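Long-range contacts in pyoverdine synthetase F (Pseudomonas aeruginosa PAO1, PDB 6CUL), which belongs to the pyoverdine synthetase proteins and has an alpha/beta fold built round a mixed, largely parallel beta sheet: residues E54-V58 and V94-L99; I9-N14 and D146-V150. One frame throughout, in Å; residues are numbered along the deposited sequence.

Contact 1: residues E54-V58 and V94-L99; sequences ELVGV and VQGKTL
The ammonium NZ of Lys97 meets the carboxylate OE2 of Glu54 in a salt bridge modelled very short, at 2.4 Å; the place of OE2 is less certain. NZ also gives a weak hydrogen bond to Leu55 O at 3.5 Å. This joins one of the inner parallel strands of a Rossmann-like sheet, 55-60, to a loop. Lys97 reaches across because it is stretched out, chi1 m and then t throughout. The loop folds back in a tight turn. Gln95 (50/51) and Gly96 (59/37) take left-handed backbone angles, and Val94 N bonds Lys97 O at 2.7 Å. Facing CA atoms are well apart: Glu54 to Gln95 7.8 Å, Leu55 to Val94 7.9 Å and Val58 to Leu99 8.5 Å. Side chains fill that gap. Leu44 and Leu37 of helix 36-46 pack on Leu55 and Val58. Leu55 CD2 touches Val94 CG2 at 4.4 Å. Leu99 (t, p) brings CD1 to 4.4 Å from both Leu55 CD2 and Val58 CG2.

Contact 2: residues I9-N14 and D146-V150; sequences IWSLRN and DGLLV
Three hydrogen bonds tie segment 9-14 to segment 146-150. Asp146 N donates to Ile9 O at 3.0 Å, which extends the pairing of parallel strands 6-9 and 142-145. Ser11 N donates to Gly147 O, also at 3.0 Å, one residue beyond Asp146 O, so the regular pattern ends there. Trp10 and Leu148 have the closest CA atoms, 4.3 Å apart. The third bond runs from Leu149 N to Ser11 OG, 2.9 Å and nearly straight at 175°. Ser11 OG is also hydrogen-bonded to Asp61. Ser11 is the N-cap residue of helix 12-17, but its side chain makes no capping bond.

Backbone shape matters at Gly147. Its angles are left-handed (60/41), and its CA lies 3.3 Å from Asn14 OD1. A CB there would clash with that oxygen, so glycine suits the site.

Ile9 CG2 packs on Leu148 CD2 at 3.6 Å. Leu149 CD2 lies 3.7 Å from Asn14 CB. Leu149 CD1 covers one face of the Arg13 guanidinium, 3.4 Å from NE.

Trp10 (chi1 p) presents its ring edge to Asp146, with CE3 3.3 Å from OD2. That oxygen is hydrogen-bonded to Tyr8 OH. Arg13 NH1 forms salt bridges with Asp61 and Asp62, and Arg13 NE is hydrogen-bonded to a citrate, probably from the crystallisation liquor.

The contact lies at the carboxyl edge of the parallel part of a Rossmann-like sheet, where loops commonly line binding sites; Arg13 is near bound FGD. Trp10 leans on Val58 and Tyr60 of strand 55-60, while Ile9 rests on Val143 and Leu145 of strand 142-145.

Overall arrangement
Each contact sets a loop against a strand or strand end of the same mixed sheet, and their centres are 18 Å apart. Strand 6-9 lies between strands 55-60 and 142-145. Contact 2 joins the ends of 6-9 and 142-145 near the centre of the folded chain. Contact 1 lies farther out, where strand 55-60 meets a loop. The two touch where Val58 CG1 packs 3.9 Å from Trp10 NE1. Along the chain the order is 9-14, 54-58, 94-99, 146-150, so contact 2 encloses contact 1. The residues lining the FGD pocket, found between Pro67 and Asp75 and between Thr109 and Pro114, fall within that span. The Arg13 side chain is about 8 Å from FGD, which places contact 2 near that pocket.

Contact 1: residues E54-V58 and V94-L99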
ATOM      1  N   GLU A  54       7.733 -14.935  -7.756  1.00 47.52           N
ATOM      2  CA  GLU A  54       7.815 -14.275  -9.019  1.00 50.20           C
ATOM      3  C   GLU A  54       6.700 -13.271  -8.995  1.00 47.56           C
ATOM      4  O   GLU A  54       5.584 -13.655  -8.785  1.00 44.64           O
ATOM      5  CB  GLU A  54       7.633 -15.210 -10.172  1.00 49.71           C
ATOM      6  CG  GLU A  54       8.096 -14.560 -11.441  1.00 49.00           C
ATOM      7  CD  GLU A  54       7.661 -15.286 -12.644  1.00 36.30           C
ATOM      8  OE1 GLU A  54       7.094 -16.295 -12.528  1.00 40.51           O
ATOM      9  OE2 GLU A  54       7.882 -14.845 -13.694  1.00 42.45           O
ATOM     10  N   LEU A  55       6.969 -11.998  -9.211  1.00 41.43           N
ATOM     11  CA  LEU A  55       5.888 -11.066  -9.191  1.00 38.54           C
ATOM     12  C   LEU A  55       5.142 -11.287 -10.533  1.00 50.64           C
ATOM     13  O   LEU A  55       5.716 -11.220 -11.603  1.00 48.30           O
ATOM     14  CB  LEU A  55       6.425  -9.670  -9.028  1.00 38.99           C
ATOM     15  CG  LEU A  55       5.435  -8.523  -9.166  1.00 36.26           C
ATOM     16  CD1 LEU A  55       4.469  -8.455  -8.038  1.00 25.52           C
ATOM     17  CD2 LEU A  55       6.176  -7.229  -9.329  1.00 38.29           C
ATOM     18  N   VAL A  56       3.857 -11.570 -10.474  1.00 52.25           N
ATOM     19  CA  VAL A  56       3.176 -11.870 -11.711  1.00 50.48           C
ATOM     20  C   VAL A  56       2.327 -10.770 -12.286  1.00 47.75           C
ATOM     21  O   VAL A  56       2.359 -10.562 -13.441  1.00 59.66           O
ATOM     22  CB  VAL A  56       2.470 -13.232 -11.664  1.00 49.44           C
ATOM     23  CG1 VAL A  56       3.481 -14.311 -11.459  1.00 46.51           C
ATOM     24  CG2 VAL A  56       1.410 -13.268 -10.602  1.00 41.03           C
ATOM     25  N   GLY A  57       1.606 -10.043 -11.487  1.00 37.08           N
ATOM     26  CA  GLY A  57       0.835  -8.959 -12.010  1.00 38.96           C
ATOM     27  C   GLY A  57       0.827  -7.770 -11.111  1.00 42.76           C
ATOM     28  O   GLY A  57       0.889  -7.910  -9.943  1.00 43.03           O
ATOM     29  N   VAL A  58       0.735  -6.593 -11.674  1.00 44.12           N
ATOM     30  CA  VAL A  58       0.705  -5.393 -10.854  1.00 46.50           C
ATOM     31  C   VAL A  58      -0.600  -4.656 -11.150  1.00 44.36           C
ATOM     32  O   VAL A  58      -0.642  -3.751 -11.921  1.00 48.94           O
ATOM     33  CB  VAL A  58       1.923  -4.441 -11.092  1.00 37.73           C
ATOM     34  CG1 VAL A  58       1.803  -3.203 -10.248  1.00 45.81           C
ATOM     35  CG2 VAL A  58       3.244  -5.114 -10.790  1.00 29.76           C
ATOM     36  N   VAL A  94      11.918  -5.925 -13.363  1.00 53.32           N
ATOM     37  CA  VAL A  94      11.792  -6.820 -12.236  1.00 63.36           C
ATOM     38  C   VAL A  94      12.074  -8.203 -12.740  1.00 61.52           C
ATOM     39  O   VAL A  94      11.327  -8.652 -13.572  1.00 68.13           O
ATOM     40  CB  VAL A  94      10.386  -6.869 -11.621  1.00 65.95           C
ATOM     41  CG1 VAL A  94       9.331  -7.061 -12.676  1.00 58.01           C
ATOM     42  CG2 VAL A  94      10.293  -7.973 -10.598  1.00 48.58           C
ATOM     43  N   GLN A  95      13.108  -8.869 -12.236  1.00 57.36           N
ATOM     44  CA  GLN A  95      13.433 -10.220 -12.616  1.00 63.39           C
ATOM     45  C   GLN A  95      13.487 -10.379 -14.100  1.00 67.64           C
ATOM     46  O   GLN A  95      12.796 -11.200 -14.628  1.00 67.67           O
ATOM     47  CB  GLN A  95      12.460 -11.226 -12.024  1.00 70.14           C
ATOM     48  CG  GLN A  95      12.972 -12.658 -12.135  1.00 71.20           C
ATOM     49  CD  GLN A  95      12.461 -13.434 -13.338  1.00 62.63           C
ATOM     50  OE1 GLN A  95      11.666 -12.943 -14.118  1.00 53.43           O
ATOM     51  NE2 GLN A  95      12.974 -14.639 -13.503  1.00 50.36           N
ATOM     52  N   GLY A  96      14.212  -9.533 -14.793  1.00 63.58           N
ATOM     53  CA  GLY A  96      14.210  -9.662 -16.230  1.00 61.53           C
ATOM     54  C   GLY A  96      12.858  -9.542 -16.908  1.00 65.08           C
ATOM     55  O   GLY A  96      12.605 -10.280 -17.805  1.00 77.95           O
ATOM     56  N   LYS A  97      11.979  -8.668 -16.431  1.00 72.67           N
ATOM     57  CA  LYS A  97      10.697  -8.392 -17.013  1.00 73.08           C
ATOM     58  C   LYS A  97      10.590  -6.884 -16.863  1.00 75.54           C
ATOM     59  O   LYS A  97      10.894  -6.359 -15.810  1.00 78.09           O
ATOM     60  CB  LYS A  97       9.540  -8.997 -16.226  1.00 64.06           C
ATOM     61  CG  LYS A  97       9.558 -10.477 -15.955  1.00 77.04           C
ATOM     62  CD  LYS A  97       8.251 -10.883 -15.292  1.00 80.53           C
ATOM     63  CE  LYS A  97       8.244 -12.308 -14.773  1.00 66.27           C
ATOM     64  NZ  LYS A  97       6.892 -12.791 -14.442  1.00 59.19           N
ATOM     65  N   THR A  98      10.148  -6.187 -17.889  1.00 71.26           N
ATOM     66  CA  THR A  98       9.953  -4.761 -17.842  1.00 68.84           C
ATOM     67  C   THR A  98       8.863  -4.569 -16.818  1.00 60.41           C
ATOM     68  O   THR A  98       7.873  -5.179 -16.938  1.00 51.74           O
ATOM     69  CB  THR A  98       9.477  -4.267 -19.206  1.00 59.61           C
ATOM     70  OG1 THR A  98      10.429  -4.582 -20.193  1.00 60.32           O
ATOM     71  CG2 THR A  98       9.287  -2.876 -19.208  1.00 63.94           C
ATOM     72  N   LEU A  99       9.046  -3.734 -15.809  1.00 56.06           N
ATOM     73  CA  LEU A  99       8.028  -3.606 -14.784  1.00 56.55           C
ATOM     74  C   LEU A  99       6.712  -3.071 -15.275  1.00 56.36           C
ATOM     75  O   LEU A  99       5.684  -3.547 -14.848  1.00 42.13           O
ATOM     76  CB  LEU A  99       8.505  -2.815 -13.592  1.00 53.23           C
ATOM     77  CG  LEU A  99       7.478  -2.488 -12.566  1.00 50.05           C
ATOM     78  CD1 LEU A  99       7.264  -3.562 -11.538  1.00 53.52           C
ATOM     79  CD2 LEU A  99       7.939  -1.306 -11.837  1.00 49.93           C
TER

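Contact 2: residues I9-N14 and D146-V150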
ATOM      1  N   ILE A   9      -1.234  -5.351  -5.740  1.00 32.19           N
ATOM      2  CA  ILE A   9      -2.338  -4.436  -5.973  1.00 42.08           C
ATOM      3  C   ILE A   9      -2.223  -3.072  -5.290  1.00 35.13           C
ATOM      4  O   ILE A   9      -2.000  -3.020  -4.132  1.00 36.71           O
ATOM      5  CB  ILE A   9      -3.710  -5.036  -5.541  1.00 35.74           C
ATOM      6  CG1 ILE A   9      -3.893  -6.447  -6.037  1.00 30.34           C
ATOM      7  CG2 ILE A   9      -4.845  -4.178  -6.023  1.00 33.70           C
ATOM      8  CD1 ILE A   9      -5.148  -7.094  -5.572  1.00 32.39           C
ATOM      9  N   TRP A  10      -2.390  -2.002  -6.025  1.00 37.04           N
ATOM     10  CA  TRP A  10      -2.395  -0.702  -5.457  1.00 37.55           C
ATOM     11  C   TRP A  10      -3.216   0.356  -6.251  1.00 47.10           C
ATOM     12  O   TRP A  10      -3.276   0.343  -7.427  1.00 41.99           O
ATOM     13  CB  TRP A  10      -0.986  -0.262  -5.261  1.00 37.04           C
ATOM     14  CG  TRP A  10      -0.274  -0.013  -6.496  1.00 36.59           C
ATOM     15  CD1 TRP A  10      -0.598  -0.431  -7.715  1.00 36.05           C
ATOM     16  CD2 TRP A  10       0.934   0.702  -6.631  1.00 46.05           C
ATOM     17  NE1 TRP A  10       0.301  -0.030  -8.599  1.00 30.64           N
ATOM     18  CE2 TRP A  10       1.269   0.673  -7.957  1.00 30.45           C
ATOM     19  CE3 TRP A  10       1.795   1.321  -5.740  1.00 43.90           C
ATOM     20  CZ2 TRP A  10       2.353   1.263  -8.411  1.00 31.97           C
ATOM     21  CZ3 TRP A  10       2.867   1.886  -6.204  1.00 28.46           C
ATOM     22  CH2 TRP A  10       3.145   1.862  -7.511  1.00 34.27           C
ATOM     23  N   SER A  11      -3.813   1.273  -5.574  1.00 44.78           N
ATOM     24  CA  SER A  11      -4.535   2.274  -6.240  1.00 37.26           C
ATOM     25  C   SER A  11      -3.511   3.295  -6.634  1.00 39.55           C
ATOM     26  O   SER A  11      -3.004   3.903  -5.775  1.00 37.64           O
ATOM     27  CB  SER A  11      -5.473   2.953  -5.262  1.00 33.18           C
ATOM     28  OG  SER A  11      -6.569   2.200  -4.921  1.00 38.44           O
ATOM     29  N   LEU A  12      -3.308   3.571  -7.904  1.00 30.68           N
ATOM     30  CA  LEU A  12      -2.347   4.552  -8.322  1.00 34.05           C
ATOM     31  C   LEU A  12      -2.552   5.929  -7.687  1.00 33.55           C
ATOM     32  O   LEU A  12      -1.618   6.582  -7.410  1.00 30.60           O
ATOM     33  CB  LEU A  12      -2.401   4.723  -9.819  1.00 32.59           C
ATOM     34  CG  LEU A  12      -1.926   3.589 -10.688  1.00 33.05           C
ATOM     35  CD1 LEU A  12      -2.036   3.928 -12.125  1.00 41.40           C
ATOM     36  CD2 LEU A  12      -0.513   3.179 -10.387  1.00 30.91           C
ATOM     37  N   ARG A  13      -3.780   6.319  -7.448  1.00 36.31           N
ATOM     38  CA  ARG A  13      -4.078   7.569  -6.847  1.00 27.35           C
ATOM     39  C   ARG A  13      -3.466   7.708  -5.452  1.00 28.92           C
ATOM     40  O   ARG A  13      -3.113   8.756  -5.097  1.00 27.24           O
ATOM     41  CB  ARG A  13      -5.574   7.830  -6.878  1.00 29.14           C
ATOM     42  CG  ARG A  13      -6.499   6.800  -6.278  1.00 32.69           C
ATOM     43  CD  ARG A  13      -7.879   6.884  -6.884  1.00 27.20           C
ATOM     44  NE  ARG A  13      -8.827   5.962  -6.364  1.00 17.49           N
ATOM     45  CZ  ARG A  13      -8.814   4.679  -6.567  1.00 22.84           C
ATOM     46  NH1 ARG A  13      -7.917   4.126  -7.298  1.00 24.04           N
ATOM     47  NH2 ARG A  13      -9.708   3.961  -6.027  1.00 30.86           N
ATOM     48  N   ASN A  14      -3.428   6.628  -4.698  1.00 29.50           N
ATOM     49  CA  ASN A  14      -2.816   6.569  -3.423  1.00 28.91           C
ATOM     50  C   ASN A  14      -1.299   6.744  -3.493  1.00 34.14           C
ATOM     51  O   ASN A  14      -0.742   7.290  -2.650  1.00 34.44           O
ATOM     52  CB  ASN A  14      -3.200   5.308  -2.730  1.00 40.21           C
ATOM     53  CG  ASN A  14      -2.667   5.247  -1.341  1.00 34.04           C
ATOM     54  OD1 ASN A  14      -1.848   4.472  -1.060  1.00 38.97           O
ATOM     55  ND2 ASN A  14      -3.098   6.115  -0.511  1.00 26.15           N
ATOM     56  N   ASP A 146      -0.786  -2.794  -1.402  1.00 28.63           N
ATOM     57  CA  ASP A 146      -0.156  -1.619  -0.897  1.00 24.48           C
ATOM     58  C   ASP A 146      -1.043  -0.442  -1.295  1.00 38.57           C
ATOM     59  O   ASP A 146      -1.003   0.021  -2.429  1.00 51.20           O
ATOM     60  CB  ASP A 146       1.162  -1.389  -1.539  1.00 28.53           C
ATOM     61  CG  ASP A 146       1.547   0.068  -1.551  1.00 29.44           C
ATOM     62  OD1 ASP A 146       1.370   0.778  -0.608  1.00 18.86           O
ATOM     63  OD2 ASP A 146       2.035   0.509  -2.555  1.00 38.47           O
ATOM     64  N   GLY A 147      -1.766   0.141  -0.386  1.00 34.78           N
ATOM     65  CA  GLY A 147      -2.616   1.251  -0.755  1.00 39.21           C
ATOM     66  C   GLY A 147      -3.707   1.055  -1.782  1.00 38.31           C
ATOM     67  O   GLY A 147      -3.859   1.865  -2.635  1.00 34.34           O
ATOM     68  N   LEU A 148      -4.410  -0.055  -1.728  1.00 34.46           N
ATOM     69  CA  LEU A 148      -5.543  -0.257  -2.607  1.00 40.37           C
ATOM     70  C   LEU A 148      -6.726   0.291  -1.812  1.00 40.47           C
ATOM     71  O   LEU A 148      -7.035  -0.209  -0.780  1.00 37.58           O
ATOM     72  CB  LEU A 148      -5.735  -1.709  -2.941  1.00 34.47           C
ATOM     73  CG  LEU A 148      -7.155  -2.026  -3.397  1.00 40.71           C
ATOM     74  CD1 LEU A 148      -7.534  -1.324  -4.666  1.00 35.23           C
ATOM     75  CD2 LEU A 148      -7.382  -3.493  -3.543  1.00 38.12           C
ATOM     76  N   LEU A 149      -7.389   1.305  -2.342  1.00 41.82           N
ATOM     77  CA  LEU A 149      -8.439   2.042  -1.683  1.00 44.94           C
ATOM     78  C   LEU A 149      -9.806   1.360  -1.485  1.00 44.30           C
ATOM     79  O   LEU A 149     -10.585   1.793  -0.705  1.00 42.39           O
ATOM     80  CB  LEU A 149      -8.575   3.422  -2.337  1.00 44.92           C
ATOM     81  CG  LEU A 149      -7.367   4.298  -2.616  1.00 26.07           C
ATOM     82  CD1 LEU A 149      -7.706   5.649  -3.123  1.00 26.61           C
ATOM     83  CD2 LEU A 149      -6.556   4.448  -1.392  1.00 40.98           C
ATOM     84  N   VAL A 150     -10.079   0.319  -2.236  1.00 43.17           N
ATOM     85  CA  VAL A 150     -11.269  -0.433  -2.126  1.00 37.73           C
ATOM     86  C   VAL A 150     -11.089  -1.340  -0.933  1.00 49.36           C
ATOM     87  O   VAL A 150     -10.033  -1.812  -0.701  1.00 42.85           O
ATOM     88  CB  VAL A 150     -11.506  -1.211  -3.417  1.00 44.35           C
ATOM     89  CG1 VAL A 150     -12.648  -2.174  -3.328  1.00 46.58           C
ATOM     90  CG2 VAL A 150     -11.746  -0.278  -4.552  1.00 41.32           C
TER